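Local coordinates for protein Csc2 (Thermofilum pendens, PDB 4TXD) that is a Cas7-family protein of the type I-D CRISPR system, binds zinc, and probably binds CRISPR RNA as part of the prokaryotic immune response, at residues Leu66-Thr78 with Met87-Ala99. Residues are numbered along the deposited sequence; the frame is centred on the assembly and turned at random.
Sequences LLRTEGAGTINMT and MEVPVIQPQKLMA
Lys96 reaches Arg68 and Asn76 with its CG beside the backbone N (chi1 -58°) and an all-extended chain beyond, which carries NZ from the first turn of helix 94-115 to a point between these two residues, where the loop 69-76 begins and ends. There NZ gives one hydrogen bond to Arg68 O, 3.0 Å away and above that carbonyl's plane, and a second to Asn76 OD1 at 2.9 Å, close to the line of the side-chain C=O. Gly273 O is a further acceptor, and a water lies within hydrogen-bonding distance of NZ, Ile75 O and Val91 O. With an alanine in place of Lys96, Arg68 O and Asn76 OD1 would lose their shared donor, which is likely to cut the helix's link to both and leave the Asn76 amide less firmly fixed. In Asn76, chi1 of -68° brings the amide over and chi2 of -36° turns OD1 to NZ, while ND2 bonds Phe230 O. Farther round the loop, Gln93, at the helix N-cap, lays its amide against Ile75 in the conformer described: OE1 takes Ile75 N at 3.1 Å from well above the amide plane, NE2 lies 3.3 Å from Ile75 CG1, and a water joins NE2 to Gly73 O. From here the backbones pair as antiparallel strands. Val91 N bonds Asn76 O, and Thr78 and Val89 exchange two bonds, the shorter 2.7 Å from Val89 N to Thr78 O. Met77, bent at chi2 and chi3, folds its SD over Pro90, while Thr78 CG2 packs 3.7 Å from Val91 CB. Strand 77-82 edges the seven-stranded antiparallel sheet, hairpinned to 85-92, whose other neighbour is 197-204; the loop ties this hairpin and helix 94-115 to strand 65-68, central in the small sheet with 232-235 and 274-275.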
loop_
_atom_site.group_PDB
_atom_site.type_symbol
_atom_site.label_atom_id
_atom_site.label_comp_id
_atom_site.label_asym_id
_atom_site.label_seq_id
_atom_site.Cartn_x
_atom_site.Cartn_y
_atom_site.Cartn_z
ATOM N N LEU A 66 15.398 5.037 9.998
ATOM C CA LEU A 66 15.778 6.414 9.704
ATOM C C LEU A 66 14.667 7.098 8.912
ATOM O O LEU A 66 14.271 6.621 7.849
ATOM C CB LEU A 66 17.097 6.459 8.931
ATOM C CG LEU A 66 18.235 5.563 9.427
ATOM C CD1 LEU A 66 19.481 5.747 8.569
ATOM C CD2 LEU A 66 18.545 5.821 10.894
ATOM N N LEU A 67 14.163 8.062 9.352
ATOM C CA LEU A 67 13.193 8.965 8.756
ATOM C C LEU A 67 13.838 10.259 8.250
ATOM O O LEU A 67 14.531 10.890 8.951
ATOM C CB LEU A 67 12.054 9.315 9.701
ATOM C CG LEU A 67 11.230 8.176 10.282
ATOM C CD1 LEU A 67 10.196 8.626 11.290
ATOM C CD2 LEU A 67 10.593 7.365 9.188
ATOM N N ARG A 68 13.556 10.601 7.015
ATOM C CA ARG A 68 14.044 11.829 6.420
ATOM C C ARG A 68 12.923 12.584 5.756
ATOM O O ARG A 68 12.118 12.014 5.118
ATOM C CB ARG A 68 15.080 11.543 5.365
ATOM C CG ARG A 68 16.270 10.821 5.862
ATOM C CD ARG A 68 17.239 10.612 4.730
ATOM N NE ARG A 68 18.470 11.292 4.969
ATOM C CZ ARG A 68 19.574 10.688 5.369
ATOM N NH1 ARG A 68 20.664 11.386 5.572
ATOM N NH2 ARG A 68 19.581 9.389 5.562
ATOM N N THR A 69 12.889 13.885 5.957
ATOM C CA THR A 69 11.901 14.711 5.264
ATOM C C THR A 69 12.181 14.711 3.764
ATOM O O THR A 69 13.307 14.468 3.354
ATOM C CB THR A 69 11.915 16.158 5.785
ATOM O OG1 THR A 69 13.270 16.627 5.805
ATOM C CG2 THR A 69 11.345 16.210 7.195
ATOM N N GLU A 70 11.160 14.969 2.950
ATOM C CA GLU A 70 11.359 15.122 1.509
ATOM C C GLU A 70 10.603 16.327 0.961
ATOM O O GLU A 70 9.554 16.176 0.332
ATOM C CB GLU A 70 10.915 13.870 0.753
ATOM C CG GLU A 70 11.986 13.272 -0.147
ATOM C CD GLU A 70 12.878 12.284 0.584
ATOM O OE1 GLU A 70 13.924 12.700 1.129
ATOM O OE2 GLU A 70 12.528 11.085 0.612
ATOM N N GLY A 71 11.134 17.520 1.198
ATOM C CA GLY A 71 10.522 18.723 0.659
ATOM C C GLY A 71 9.673 19.464 1.672
ATOM O O GLY A 71 9.225 18.882 2.667
ATOM N N ALA A 72 9.458 20.752 1.409
ATOM C CA ALA A 72 8.675 21.615 2.284
ATOM C C ALA A 72 7.368 20.947 2.693
ATOM O O ALA A 72 6.711 20.282 1.885
ATOM C CB ALA A 72 8.395 22.967 1.600
ATOM N N GLY A 73 7.018 21.100 3.964
ATOM C CA GLY A 73 5.760 20.602 4.473
ATOM C C GLY A 73 5.745 19.135 4.880
ATOM O O GLY A 73 4.779 18.699 5.497
ATOM N N THR A 74 6.783 18.367 4.548
ATOM C CA THR A 74 6.808 16.953 4.980
ATOM C C THR A 74 7.294 16.825 6.426
ATOM O O THR A 74 8.108 17.619 6.899
ATOM C CB THR A 74 7.699 16.064 4.080
ATOM O OG1 THR A 74 9.041 16.556 4.077
ATOM C CG2 THR A 74 7.156 16.018 2.648
ATOM N N ILE A 75 6.794 15.823 7.136
ATOM C CA ILE A 75 7.077 15.742 8.560
ATOM C C ILE A 75 7.502 14.346 8.983
ATOM O O ILE A 75 7.144 13.359 8.341
ATOM C CB ILE A 75 5.857 16.152 9.413
ATOM C CG1 ILE A 75 4.706 15.174 9.208
ATOM C CG2 ILE A 75 5.430 17.627 9.108
ATOM C CD1 ILE A 75 3.576 15.359 10.201
ATOM N N ASN A 76 8.281 14.294 10.060
ATOM C CA ASN A 76 8.706 13.040 10.688
ATOM C C ASN A 76 8.202 12.888 12.119
ATOM O O ASN A 76 8.304 11.812 12.712
ATOM C CB ASN A 76 10.234 12.948 10.709
ATOM C CG ASN A 76 10.837 12.797 9.319
ATOM O OD1 ASN A 76 10.268 12.141 8.438
ATOM N ND2 ASN A 76 12.002 13.412 9.118
ATOM N N MET A 77 7.718 13.985 12.692
ATOM C CA MET A 77 7.268 13.989 14.080
ATOM C C MET A 77 5.919 14.679 14.142
ATOM O O MET A 77 5.680 15.661 13.432
ATOM C CB MET A 77 8.257 14.718 15.008
ATOM C CG MET A 77 9.636 14.118 15.079
ATOM S SD MET A 77 9.664 12.510 15.921
ATOM C CE MET A 77 9.558 12.980 17.637
ATOM N N THR A 78 5.055 14.184 15.016
ATOM C CA THR A 78 3.726 14.752 15.136
ATOM C C THR A 78 3.221 14.563 16.562
ATOM O O THR A 78 3.733 13.737 17.303
ATOM C CB THR A 78 2.743 14.106 14.132
ATOM O OG1 THR A 78 1.553 14.893 14.059
ATOM C CG2 THR A 78 2.386 12.658 14.552
ATOM N N MET A 87 2.314 14.195 23.551
ATOM C CA MET A 87 3.698 13.794 23.219
ATOM C C MET A 87 3.944 13.818 21.704
ATOM O O MET A 87 3.111 13.357 20.917
ATOM C CB MET A 87 4.045 12.400 23.791
ATOM C CG MET A 87 3.175 11.225 23.356
ATOM S SD MET A 87 3.851 9.572 23.834
ATOM C CE MET A 87 3.691 9.595 25.630
ATOM N N GLU A 88 5.074 14.335 21.319
ATOM C CA GLU A 88 5.441 14.318 19.949
ATOM C C GLU A 88 6.140 12.998 19.647
ATOM O O GLU A 88 7.008 12.609 20.347
ATOM C CB GLU A 88 6.176 15.584 19.596
ATOM C CG GLU A 88 7.576 15.499 19.126
ATOM C CD GLU A 88 8.373 16.762 19.479
ATOM O OE1 GLU A 88 9.391 16.613 20.173
ATOM O OE2 GLU A 88 7.956 17.864 19.088
ATOM N N VAL A 89 5.637 12.304 18.639
ATOM C CA VAL A 89 6.105 10.961 18.324
ATOM C C VAL A 89 6.503 10.903 16.857
ATOM O O VAL A 89 6.015 11.688 16.045
ATOM C CB VAL A 89 5.011 9.889 18.586
ATOM C CG1 VAL A 89 4.642 9.827 20.079
ATOM C CG2 VAL A 89 3.771 10.158 17.722
ATOM N N PRO A 90 7.361 9.946 16.506
ATOM C CA PRO A 90 7.642 9.706 15.087
ATOM C C PRO A 90 6.392 9.286 14.334
ATOM O O PRO A 90 5.502 8.629 14.883
ATOM C CB PRO A 90 8.664 8.554 15.100
ATOM C CG PRO A 90 9.157 8.466 16.479
ATOM C CD PRO A 90 8.163 9.100 17.403
ATOM N N VAL A 91 6.343 9.654 13.063
ATOM C CA VAL A 91 5.208 9.307 12.222
ATOM C C VAL A 91 5.704 8.931 10.831
ATOM O O VAL A 91 6.686 9.499 10.327
ATOM C CB VAL A 91 4.193 10.476 12.146
ATOM C CG1 VAL A 91 4.862 11.718 11.593
ATOM C CG2 VAL A 91 2.980 10.103 11.303
ATOM N N ILE A 92 5.060 7.937 10.235
ATOM C CA ILE A 92 5.332 7.570 8.857
ATOM C C ILE A 92 4.196 8.127 8.019
ATOM O O ILE A 92 3.071 7.641 8.087
ATOM C CB ILE A 92 5.439 6.037 8.675
ATOM C CG1 ILE A 92 6.440 5.448 9.671
ATOM C CG2 ILE A 92 5.837 5.697 7.236
ATOM C CD1 ILE A 92 6.457 3.917 9.690
ATOM N N GLN A 93 4.475 9.160 7.231
ATOM C CA GLN A 93 3.439 9.839 6.456
ATOM C C GLN A 93 2.864 8.922 5.361
ATOM O O GLN A 93 3.550 8.008 4.876
ATOM C CB GLN A 93 3.997 11.135 5.838
ATOM C CG GLN A 93 4.200 12.292 6.845
ATOM C CD GLN A 93 4.024 13.681 6.202
ATOM O OE1 GLN A 93 4.854 14.135 5.409
ATOM N NE2 GLN A 93 2.937 14.355 6.555
ATOM N N PRO A 94 1.604 9.154 4.976
ATOM C CA PRO A 94 0.918 8.342 3.961
ATOM C C PRO A 94 1.720 8.131 2.670
ATOM O O PRO A 94 1.748 7.011 2.165
ATOM C CB PRO A 94 -0.360 9.142 3.681
ATOM C CG PRO A 94 -0.649 9.820 4.974
ATOM C CD PRO A 94 0.709 10.195 5.532
ATOM N N GLN A 95 2.374 9.158 2.137
ATOM C CA GLN A 95 3.083 8.948 0.874
ATOM C C GLN A 95 4.341 8.076 1.042
ATOM O O GLN A 95 4.799 7.463 0.081
ATOM C CB GLN A 95 3.431 10.283 0.216
ATOM C CG GLN A 95 2.210 11.020 -0.353
ATOM C CD GLN A 95 1.356 10.156 -1.285
ATOM O OE1 GLN A 95 1.822 9.677 -2.321
ATOM N NE2 GLN A 95 0.096 9.962 -0.915
ATOM N N LYS A 96 4.892 7.987 2.250
ATOM C CA LYS A 96 5.963 7.013 2.490
ATOM C C LYS A 96 5.406 5.587 2.525
ATOM O O LYS A 96 6.019 4.668 1.981
ATOM C CB LYS A 96 6.723 7.305 3.790
ATOM C CG LYS A 96 7.333 8.689 3.828
ATOM C CD LYS A 96 8.281 8.860 5.016
ATOM C CE LYS A 96 8.831 10.290 5.040
ATOM N NZ LYS A 96 9.789 10.479 6.149
ATOM N N LEU A 97 4.261 5.409 3.185
ATOM C CA LEU A 97 3.596 4.112 3.228
ATOM C C LEU A 97 3.234 3.644 1.809
ATOM O O LEU A 97 3.469 2.478 1.444
ATOM C CB LEU A 97 2.343 4.176 4.109
ATOM C CG LEU A 97 2.639 4.328 5.604
ATOM C CD1 LEU A 97 1.370 4.619 6.355
ATOM C CD2 LEU A 97 3.300 3.055 6.163
ATOM N N MET A 98 2.685 4.555 1.009
ATOM C CA MET A 98 2.417 4.267 -0.398
ATOM C C MET A 98 3.661 3.804 -1.129
ATOM O O MET A 98 3.638 2.783 -1.815
ATOM C CB MET A 98 1.870 5.507 -1.129
ATOM C CG MET A 98 0.453 5.853 -0.799
ATOM S SD MET A 98 -0.707 4.889 -1.774
ATOM C CE MET A 98 -0.499 5.590 -3.387
ATOM N N ALA A 99 4.725 4.586 -1.018
ATOM C CA ALA A 99 5.942 4.320 -1.759
ATOM C C ALA A 99 6.483 2.938 -1.411
ATOM O O ALA A 99 6.804 2.162 -2.316
ATOM C CB ALA A 99 6.983 5.379 -1.485
HETATM O O HOH W 1 2.253 17.151 5.523
HETATM O O HOH W 2 7.272 10.618 7.903
HETATM O O HOH W 3 8.896 13.245 5.879
#